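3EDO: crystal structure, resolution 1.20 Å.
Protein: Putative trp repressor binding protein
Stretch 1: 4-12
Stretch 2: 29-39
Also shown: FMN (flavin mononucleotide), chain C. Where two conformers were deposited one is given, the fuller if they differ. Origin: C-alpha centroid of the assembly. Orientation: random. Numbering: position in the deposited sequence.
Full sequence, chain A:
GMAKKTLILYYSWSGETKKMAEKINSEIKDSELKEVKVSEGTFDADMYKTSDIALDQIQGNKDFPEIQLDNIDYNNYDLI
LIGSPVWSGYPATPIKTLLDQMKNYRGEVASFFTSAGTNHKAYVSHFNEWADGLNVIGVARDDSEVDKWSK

Stretch 1, residues 4-12: KKTLILYYS
Stretch 2, residues 29-39: KDSELKEVKVS

Residues around 6-10 and 32-35 form neighbouring parallel strands, their axes 4.7 Å apart at closest approach and 21° from alignment. CA-CA spacings fix the register: Leu7-Glu32 4.8 Å, Ile8-Leu33 4.8 Å, Leu9-Lys34 5.0 Å, Tyr10-Glu35 5.3 Å. Phi runs from -92° (Glu35) to -152° (Tyr10), with psi between 118° (Ile8) and 151° (Tyr10). Hydrogen bonds alternate in direction, as parallel pairing requires: Glu32 N to Thr6 O (3.0 Å), Ile8 N to Glu32 O (2.7 Å), Lys34 N to Ile8 O (2.9 Å), Tyr10 N to Lys34 O (3.3 Å, weak, 140° at the hydrogen) and Val36 N to Tyr10 O (2.8 Å, 170°).

Leu7, Leu9, Glu32 and Lys34 share one face. Leu7 (chi1 t, chi2 p) brings CD1 to 4.0 Å from Lys34 CG; Leu9 (m, t) sets CD2 3.5 Å from Lys34 CB. The aliphatic part of Lys34 (m, m) thus covers buried leucines, while its unmodelled CE and NZ leave the charged end undefined. Glu32 (m, t) places OE2 3.2 Å from Lys5 NZ, a salt bridge with a weak hydrogen bond; Lys5 reaches it through t, t, t, p.

The other face carries Ile8 (m, t), Tyr10, Leu33 (t, p) and Glu35 (t, t, chi3 15°). Ile8 CG2 meets Leu33 CD1 at 3.6 Å, and Leu33 CD1 also lies 3.7 Å from Tyr10 CE1. With chi1 at 68° and chi2 at -84°, the end of the Tyr10 side chain comes nearer to stretch 2, and Glu35 CA sits over the ring face, 4.1 Å from the centroid, a CH-pi contact.

Val36 (chi1 t) points toward stretch 1, its CG2 4.4 Å from Leu9 CB. Tyr11 (t, chi2 74°) sets CD1 3.4 Å from Val36 O, at the ring edge. Water 2 accepts from Lys5 NZ (3.0 Å) and donates to Thr6 O and Asp30 O (both 2.9 Å), linking the two stretches. They bury 785 Å² in total.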

# COMPACT_ATOMS: atom_id res chain seq x y z
N LYS A 4 -18.66 -1.55 -5.04
CA LYS A 4 -17.35 -2.06 -5.41
C LYS A 4 -16.90 -3.12 -4.41
O LYS A 4 -16.73 -2.84 -3.22
CB LYS A 4 -16.33 -0.92 -5.47
CG LYS A 4 -16.62 0.11 -6.51
CD LYS A 4 -15.55 1.17 -6.61
CE LYS A 4 -16.01 2.31 -7.47
NZ LYS A 4 -14.95 3.36 -7.63
N LYS A 5 -16.68 -4.34 -4.89
CA LYS A 5 -16.10 -5.38 -4.06
C LYS A 5 -14.65 -4.99 -3.82
O LYS A 5 -13.86 -4.85 -4.75
CB LYS A 5 -16.21 -6.73 -4.73
CG LYS A 5 -15.59 -7.84 -3.93
CD LYS A 5 -16.04 -9.21 -4.40
CE LYS A 5 -15.21 -10.32 -3.76
NZ LYS A 5 -15.42 -10.29 -2.24
N THR A 6 -14.31 -4.82 -2.54
CA THR A 6 -13.09 -4.13 -2.14
C THR A 6 -12.18 -5.03 -1.32
O THR A 6 -12.63 -5.72 -0.39
CB THR A 6 -13.43 -2.87 -1.35
OG1 THR A 6 -14.22 -2.01 -2.17
CG2 THR A 6 -12.19 -2.11 -0.96
N LEU A 7 -10.90 -5.04 -1.68
CA LEU A 7 -9.83 -5.65 -0.91
C LEU A 7 -8.95 -4.52 -0.35
O LEU A 7 -8.62 -3.57 -1.06
CB LEU A 7 -8.97 -6.50 -1.82
CG LEU A 7 -7.72 -7.15 -1.23
CD1 LEU A 7 -8.05 -8.17 -0.13
CD2 LEU A 7 -6.90 -7.80 -2.36
N ILE A 8 -8.56 -4.67 0.91
CA ILE A 8 -7.66 -3.75 1.58
C ILE A 8 -6.39 -4.53 1.90
O ILE A 8 -6.44 -5.53 2.64
CB ILE A 8 -8.29 -3.21 2.87
CG1 ILE A 8 -9.63 -2.54 2.57
CG2 ILE A 8 -7.31 -2.26 3.61
CD1 ILE A 8 -10.57 -2.48 3.79
N LEU A 9 -5.28 -4.08 1.33
CA LEU A 9 -3.95 -4.65 1.56
C LEU A 9 -3.12 -3.59 2.24
O LEU A 9 -3.27 -2.40 1.96
CB LEU A 9 -3.28 -5.02 0.25
CG LEU A 9 -4.09 -6.02 -0.56
CD1 LEU A 9 -3.49 -6.21 -1.95
CD2 LEU A 9 -4.17 -7.34 0.19
N TYR A 10 -2.25 -3.97 3.16
CA TYR A 10 -1.40 -2.96 3.81
C TYR A 10 -0.09 -3.56 4.26
O TYR A 10 -0.01 -4.76 4.57
CB TYR A 10 -2.11 -2.30 5.01
CG TYR A 10 -2.32 -3.27 6.13
CD1 TYR A 10 -3.41 -4.13 6.15
CD2 TYR A 10 -1.39 -3.38 7.16
CE1 TYR A 10 -3.59 -5.07 7.16
CE2 TYR A 10 -1.56 -4.32 8.18
CZ TYR A 10 -2.65 -5.16 8.17
OH TYR A 10 -2.79 -6.06 9.20
N TYR A 11 0.93 -2.72 4.28
CA TYR A 11 2.19 -2.98 4.99
C TYR A 11 2.29 -1.97 6.12
O TYR A 11 2.03 -0.80 5.92
CB TYR A 11 3.40 -2.88 4.05
CG TYR A 11 4.67 -2.97 4.86
CD1 TYR A 11 5.11 -4.17 5.40
CD2 TYR A 11 5.42 -1.83 5.12
CE1 TYR A 11 6.23 -4.22 6.23
CE2 TYR A 11 6.52 -1.87 5.95
CZ TYR A 11 6.93 -3.06 6.49
OH TYR A 11 8.03 -3.07 7.33
N SER A 12 2.71 -2.44 7.31
CA SER A 12 2.84 -1.56 8.47
C SER A 12 4.11 -1.94 9.22
O SER A 12 4.26 -3.09 9.62
CB SER A 12 1.60 -1.73 9.35
OG SER A 12 1.64 -0.86 10.46
N LYS A 29 -18.42 -1.86 3.68
CA LYS A 29 -19.21 -3.08 3.81
C LYS A 29 -18.67 -4.20 2.92
O LYS A 29 -18.38 -4.01 1.73
CB LYS A 29 -20.65 -2.75 3.43
CG LYS A 29 -21.63 -3.90 3.57
CD LYS A 29 -23.06 -3.45 3.34
N ASP A 30 -18.52 -5.38 3.53
CA ASP A 30 -18.08 -6.61 2.86
C ASP A 30 -16.64 -6.55 2.34
O ASP A 30 -16.20 -7.44 1.63
CB ASP A 30 -19.04 -6.98 1.74
CG ASP A 30 -20.41 -7.33 2.25
OD1 ASP A 30 -20.53 -7.78 3.41
OD2 ASP A 30 -21.36 -7.14 1.46
N SER A 31 -15.88 -5.55 2.75
CA SER A 31 -14.47 -5.48 2.36
C SER A 31 -13.67 -6.59 3.03
O SER A 31 -14.00 -7.07 4.11
CB SER A 31 -13.84 -4.11 2.68
OG SER A 31 -13.92 -3.79 4.07
N GLU A 32 -12.63 -7.04 2.35
CA GLU A 32 -11.68 -8.03 2.87
C GLU A 32 -10.36 -7.33 3.20
O GLU A 32 -9.98 -6.39 2.51
CB GLU A 32 -11.48 -9.11 1.85
CG GLU A 32 -12.73 -9.97 1.76
CD GLU A 32 -12.65 -11.00 0.69
OE1 GLU A 32 -11.53 -11.36 0.30
OE2 GLU A 32 -13.71 -11.48 0.25
N LEU A 33 -9.70 -7.79 4.25
CA LEU A 33 -8.49 -7.18 4.77
C LEU A 33 -7.39 -8.22 4.81
O LEU A 33 -7.57 -9.29 5.40
CB LEU A 33 -8.76 -6.68 6.19
CG LEU A 33 -7.57 -6.03 6.90
CD1 LEU A 33 -7.14 -4.75 6.20
CD2 LEU A 33 -7.93 -5.75 8.37
N LYS A 34 -6.24 -7.91 4.22
CA LYS A 34 -5.10 -8.80 4.19
C LYS A 34 -3.82 -8.01 4.45
O LYS A 34 -3.60 -6.94 3.85
CB LYS A 34 -5.02 -9.49 2.83
CG LYS A 34 -6.17 -10.46 2.52
CD LYS A 34 -6.08 -11.71 3.37
N GLU A 35 -2.95 -8.54 5.29
CA GLU A 35 -1.67 -7.91 5.60
C GLU A 35 -0.56 -8.43 4.70
O GLU A 35 -0.50 -9.63 4.39
CB GLU A 35 -1.28 -8.22 7.06
CG GLU A 35 -0.05 -7.47 7.49
CD GLU A 35 0.22 -7.52 8.97
OE1 GLU A 35 -0.37 -8.37 9.68
OE2 GLU A 35 1.03 -6.67 9.44
N VAL A 36 0.32 -7.52 4.29
CA VAL A 36 1.55 -7.84 3.62
C VAL A 36 2.68 -7.79 4.63
O VAL A 36 2.87 -6.77 5.27
CB VAL A 36 1.80 -6.81 2.49
CG1 VAL A 36 3.12 -7.04 1.74
CG2 VAL A 36 0.59 -6.77 1.52
N LYS A 37 3.43 -8.88 4.75
CA LYS A 37 4.56 -8.96 5.65
C LYS A 37 5.85 -9.12 4.89
O LYS A 37 5.88 -9.46 3.71
CB LYS A 37 4.37 -10.11 6.62
CG LYS A 37 3.29 -9.84 7.61
CD LYS A 37 3.18 -10.95 8.65
CE LYS A 37 2.15 -10.58 9.70
N VAL A 38 6.94 -8.81 5.59
CA VAL A 38 8.28 -9.20 5.18
C VAL A 38 8.91 -10.04 6.30
O VAL A 38 8.47 -10.01 7.45
CB VAL A 38 9.20 -7.97 4.87
CG1 VAL A 38 8.67 -7.17 3.63
CG2 VAL A 38 9.32 -7.05 6.08
N SER A 39 9.94 -10.80 5.93
CA SER A 39 10.57 -11.72 6.87
C SER A 39 11.35 -10.95 7.93
O SER A 39 11.81 -9.83 7.69
CB SER A 39 11.49 -12.71 6.15
OG SER A 39 12.45 -12.04 5.35
N1 FMN C . 6.50 10.63 8.15
C2 FMN C . 6.28 11.71 7.37
O2 FMN C . 5.36 12.50 7.60
N3 FMN C . 7.10 11.95 6.30
C4 FMN C . 8.18 11.16 5.99
O4 FMN C . 8.80 11.40 4.93
C4A FMN C . 8.43 10.07 6.82
N5 FMN C . 9.52 9.24 6.60
C5A FMN C . 9.65 8.10 7.39
C6 FMN C . 10.71 7.23 7.12
C7 FMN C . 10.88 6.07 7.88
C7M FMN C . 11.91 5.06 7.47
C8 FMN C . 10.02 5.82 8.95
C8M FMN C . 10.12 4.56 9.79
C9 FMN C . 8.95 6.66 9.21
C9A FMN C . 8.76 7.83 8.44
N10 FMN C . 7.71 8.72 8.68
C10 FMN C . 7.55 9.81 7.88
C1' FMN C . 6.69 8.41 9.74
C2' FMN C . 5.67 7.39 9.22
O2' FMN C . 5.14 7.74 7.95
C3' FMN C . 4.51 7.29 10.22
O3' FMN C . 5.04 7.05 11.52
C4' FMN C . 3.52 6.19 9.82
O4' FMN C . 2.25 6.46 10.36
C5' FMN C . 3.99 4.85 10.31
O5' FMN C . 3.15 3.82 9.78
P FMN C . 3.40 2.34 10.26
O1P FMN C . 3.29 2.34 11.77
O2P FMN C . 4.76 1.85 9.79
O3P FMN C . 2.25 1.56 9.63
O HOH W 1 -18.19 -2.30 -0.89
O HOH W 2 -14.48 -7.97 -0.64
O HOH W 3 -16.39 -4.73 -0.49
O HOH W 4 2.76 -5.44 7.69